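Local coordinates for protein pyridoxal 5'-phosphate synthase subunit PdxT (Thermus thermophilus, PDB 2YWD) that probably hydrolyses glutamine to glutamate and ammonia, the ammonia being channelled to the partner subunit PdxS for the synthesis of pyridoxal 5'-phosphate, at residues G12-R15 and E16-A20; P179-H182 and R183-L186. One frame throughout, in Å; residues are numbered along the deposited sequence.

Contact 1 (G12-R15 and E16-A20); sequences GDFR and EHKEA
Arg-15 and Glu-16 meet through two bent chains. Arg-15 starts with CG trans to the backbone N (chi1 175°) and folds at chi3, while Glu-16 bends at chi2 (67°), which brings its carboxylate back to the guanidinium. This is the first turn of helix 14-22, the helix of the beta-alpha-beta unit that joins strands 5-8 and 29-31. Arg-15 grips side-on, with NE and NH2 both on Glu-16 OE2. In this salt bridge Arg-15 NH2 lies 3.0 Å from Glu-16 OE2 and uses its syn lone pair. The NE bond, 3.2 Å from Arg-15 NE to Glu-16 OE2, comes from above the carboxylate plane. Glu-16 OE1 turns to Asp-13 and lies 3.3 Å from Asp-13 CB. A water gives a hydrogen bond to Asp-13 OD1 and another to Glu-16 OE1, and so bridges two carboxylates that would otherwise probably repel. With an alanine in place of Glu-16, the guanidinium of Arg-15 would probably lose its salt-bridge mate and the water one acceptor. On the next turn Glu-19 runs alongside Arg-15, with OE1 3.5 Å from Arg-15 CG. His-17 points into the protein, where NE2 bonds to Thr-80 and the ring touches Glu-174, a predicted charge-relay residue. Lys-18 CD meets the edge of the Phe-14 ring, 4.2 Å from Phe-14 CD1.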
# COMPACT_ATOMS: atom_id res chain seq x y z
N GLY A 12 5.77 11.94 -2.05
CA GLY A 12 6.45 10.68 -1.84
C GLY A 12 7.10 9.98 -3.00
O GLY A 12 7.32 10.54 -4.08
N ASP A 13 7.39 8.70 -2.77
CA ASP A 13 8.09 7.87 -3.72
C ASP A 13 7.29 7.05 -4.72
O ASP A 13 7.40 5.82 -4.77
CB ASP A 13 9.06 7.00 -2.93
CG ASP A 13 9.96 7.83 -2.02
OD1 ASP A 13 10.51 8.84 -2.51
OD2 ASP A 13 10.12 7.50 -0.83
N PHE A 14 6.49 7.74 -5.52
CA PHE A 14 5.68 7.09 -6.55
C PHE A 14 6.58 6.70 -7.72
O PHE A 14 6.29 5.76 -8.45
CB PHE A 14 4.56 8.03 -7.01
CG PHE A 14 5.04 9.40 -7.41
CD1 PHE A 14 5.54 9.64 -8.69
CD2 PHE A 14 5.01 10.45 -6.50
CE1 PHE A 14 6.01 10.90 -9.06
CE2 PHE A 14 5.47 11.72 -6.86
CZ PHE A 14 5.97 11.95 -8.13
N ARG A 15 7.67 7.44 -7.90
CA ARG A 15 8.62 7.17 -8.98
C ARG A 15 9.06 5.70 -8.98
O ARG A 15 9.02 5.04 -10.01
CB ARG A 15 9.85 8.08 -8.83
CG ARG A 15 10.98 7.82 -9.83
CD ARG A 15 12.16 8.74 -9.53
NE ARG A 15 12.70 8.50 -8.19
CZ ARG A 15 13.43 9.38 -7.50
NH1 ARG A 15 13.71 10.57 -8.01
NH2 ARG A 15 13.87 9.06 -6.29
N GLU A 16 9.47 5.21 -7.82
CA GLU A 16 9.93 3.82 -7.70
C GLU A 16 8.88 2.79 -8.11
O GLU A 16 9.21 1.75 -8.67
CB GLU A 16 10.39 3.54 -6.27
CG GLU A 16 11.76 4.12 -5.89
CD GLU A 16 11.78 5.63 -5.84
OE1 GLU A 16 10.71 6.26 -5.70
OE2 GLU A 16 12.89 6.20 -5.92
N HIS A 17 7.60 3.07 -7.83
CA HIS A 17 6.54 2.14 -8.21
C HIS A 17 6.31 2.17 -9.73
O HIS A 17 6.04 1.13 -10.34
CB HIS A 17 5.24 2.47 -7.48
CG HIS A 17 5.15 1.87 -6.10
ND1 HIS A 17 5.00 0.51 -5.89
CD2 HIS A 17 5.18 2.44 -4.87
CE1 HIS A 17 4.94 0.28 -4.59
NE2 HIS A 17 5.05 1.43 -3.95
N LYS A 18 6.42 3.35 -10.33
CA LYS A 18 6.24 3.46 -11.77
C LYS A 18 7.33 2.65 -12.46
O LYS A 18 7.07 1.95 -13.44
CB LYS A 18 6.35 4.92 -12.22
CG LYS A 18 5.28 5.84 -11.64
CD LYS A 18 5.40 7.26 -12.19
CE LYS A 18 4.97 7.35 -13.65
NZ LYS A 18 5.81 6.54 -14.58
N GLU A 19 8.55 2.74 -11.95
CA GLU A 19 9.68 2.01 -12.50
C GLU A 19 9.47 0.51 -12.34
O GLU A 19 9.74 -0.27 -13.25
CB GLU A 19 10.98 2.42 -11.81
CG GLU A 19 11.38 3.86 -12.06
CD GLU A 19 12.58 4.28 -11.23
OE1 GLU A 19 13.03 5.43 -11.38
OE2 GLU A 19 13.06 3.46 -10.42
N ALA A 20 8.99 0.10 -11.17
CA ALA A 20 8.75 -1.31 -10.91
C ALA A 20 7.67 -1.83 -11.85
O ALA A 20 7.75 -2.96 -12.33
CB ALA A 20 8.32 -1.51 -9.45
O HOH W 1 10.97 9.12 -5.13

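Contact 2 (P179-H182 and R183-L186)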
# COMPACT_ATOMS: atom_id res chain seq x y z
N PRO A 179 9.45 -7.87 -9.61
CA PRO A 179 8.09 -7.38 -9.85
C PRO A 179 6.97 -8.36 -9.52
O PRO A 179 5.80 -8.06 -9.77
CB PRO A 179 8.13 -7.05 -11.34
CG PRO A 179 8.89 -8.22 -11.87
CD PRO A 179 10.04 -8.40 -10.86
N ARG A 180 7.31 -9.51 -8.95
CA ARG A 180 6.31 -10.51 -8.63
C ARG A 180 5.20 -10.10 -7.67
O ARG A 180 4.07 -10.58 -7.79
CB ARG A 180 6.99 -11.78 -8.13
CG ARG A 180 7.72 -12.55 -9.22
CD ARG A 180 8.33 -13.81 -8.64
NE ARG A 180 9.25 -13.48 -7.57
CZ ARG A 180 9.45 -14.23 -6.50
NH1 ARG A 180 8.79 -15.38 -6.35
NH2 ARG A 180 10.32 -13.84 -5.57
N LEU A 181 5.50 -9.24 -6.70
CA LEU A 181 4.46 -8.81 -5.78
C LEU A 181 3.54 -7.82 -6.51
O LEU A 181 2.33 -7.80 -6.27
CB LEU A 181 5.07 -8.17 -4.52
CG LEU A 181 4.08 -7.82 -3.40
CD1 LEU A 181 3.09 -8.98 -3.17
CD2 LEU A 181 4.86 -7.51 -2.11
N HIS A 182 4.11 -7.02 -7.41
CA HIS A 182 3.30 -6.08 -8.18
C HIS A 182 2.38 -6.86 -9.12
O HIS A 182 1.21 -6.52 -9.28
CB HIS A 182 4.18 -5.13 -8.99
CG HIS A 182 4.77 -4.01 -8.19
ND1 HIS A 182 5.81 -4.19 -7.30
CD2 HIS A 182 4.45 -2.70 -8.13
CE1 HIS A 182 6.11 -3.04 -6.74
NE2 HIS A 182 5.30 -2.11 -7.22
N ARG A 183 2.91 -7.91 -9.74
CA ARG A 183 2.11 -8.73 -10.65
C ARG A 183 0.98 -9.41 -9.86
O ARG A 183 -0.15 -9.50 -10.34
CB ARG A 183 2.98 -9.78 -11.35
CG ARG A 183 2.19 -10.78 -12.21
CD ARG A 183 1.38 -10.09 -13.29
NE ARG A 183 2.20 -9.60 -14.39
CZ ARG A 183 1.76 -8.80 -15.36
NH1 ARG A 183 0.50 -8.39 -15.36
NH2 ARG A 183 2.57 -8.44 -16.34
N TYR A 184 1.30 -9.88 -8.66
CA TYR A 184 0.31 -10.52 -7.80
C TYR A 184 -0.86 -9.55 -7.60
O TYR A 184 -2.03 -9.93 -7.68
CB TYR A 184 0.93 -10.86 -6.44
CG TYR A 184 -0.04 -11.38 -5.41
CD1 TYR A 184 -0.49 -12.70 -5.44
CD2 TYR A 184 -0.53 -10.54 -4.41
CE1 TYR A 184 -1.41 -13.17 -4.50
CE2 TYR A 184 -1.45 -10.99 -3.47
CZ TYR A 184 -1.89 -12.31 -3.52
OH TYR A 184 -2.80 -12.76 -2.59
N PHE A 185 -0.52 -8.28 -7.36
CA PHE A 185 -1.52 -7.24 -7.17
C PHE A 185 -2.35 -7.00 -8.43
O PHE A 185 -3.58 -6.92 -8.37
CB PHE A 185 -0.85 -5.93 -6.72
CG PHE A 185 -1.80 -4.75 -6.68
CD1 PHE A 185 -2.97 -4.80 -5.94
CD2 PHE A 185 -1.51 -3.59 -7.41
CE1 PHE A 185 -3.86 -3.72 -5.91
CE2 PHE A 185 -2.39 -2.50 -7.39
CZ PHE A 185 -3.56 -2.57 -6.64
N LEU A 186 -1.68 -6.89 -9.57
CA LEU A 186 -2.40 -6.65 -10.82
C LEU A 186 -3.34 -7.81 -11.15
O LEU A 186 -4.43 -7.61 -11.68
CB LEU A 186 -1.41 -6.45 -11.98
CG LEU A 186 -0.49 -5.24 -11.84
CD1 LEU A 186 0.23 -5.01 -13.16
CD2 LEU A 186 -1.29 -4.00 -11.45
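The ring of Tyr-184 meets Leu-181 obliquely, with Leu-181 CD1 4.1 Å from Tyr-184 CD2. The two side chains cross at a slant on one flank of the helix. Leu-181 has CG opposite the backbone N (chi1 -173°), and Tyr-184 does the same (chi1 173°), which brings Leu-181 CD1 and the Tyr-184 ring together on one side of the helix. The far end of Tyr-184 is held by Arg-162, hydrogen-bonded to OH. The Phe-185 ring has His-182 O at a slant to it, and CB of Phe-185 lies 3.3 Å from that oxygen. Beyond the turn the Phe-185 ring meets that of Phe-78 with the planes about 45° apart, and the His-182 ring heads into the interior, where it meets the ring of His-17 and NE2 bonds to His-17 ND1. Four backbone bonds tie the turn together. Arg-183 N gives to Pro-179 O at 2.9 Å, and Tyr-184 N gives to Arg-180 O. Phe-185 N reaches Leu-181 O at 3.1 Å, and Leu-186 N reaches His-182 O. These are the i to i+4 bonds of a regular alpha-helix. Leu-186 CG also packs on His-182 O, 3.3 Å away. Helix 180-189 follows the loop of the predicted charge-relay pair His-172 and Glu-174, and His-182 touches Glu-174 of the predicted Cys-His-Glu triad of this class I glutamine amidotransferase.

Overall arrangement
Both contacts are opening turns of helices, and their centres lie 14 Å apart. Contact 1 sits largely at the surface, and charged side chains and a water carry it. Contact 2 is partly buried, and backbone bonds and apolar packing carry it. They belong to different helices, 14-22 and 180-189, which touch each other. His-17 ND1 and His-182 NE2 are 3.0 Å apart, a probable hydrogen bond, and Ala-20 CB packs against His-182 NE2. Each of these histidines also touches Glu-174, so the inner sides of both helices converge beside Glu-174, a predicted charge-relay residue. The salt bridge of Arg-15 and Glu-16 lies at the surface instead.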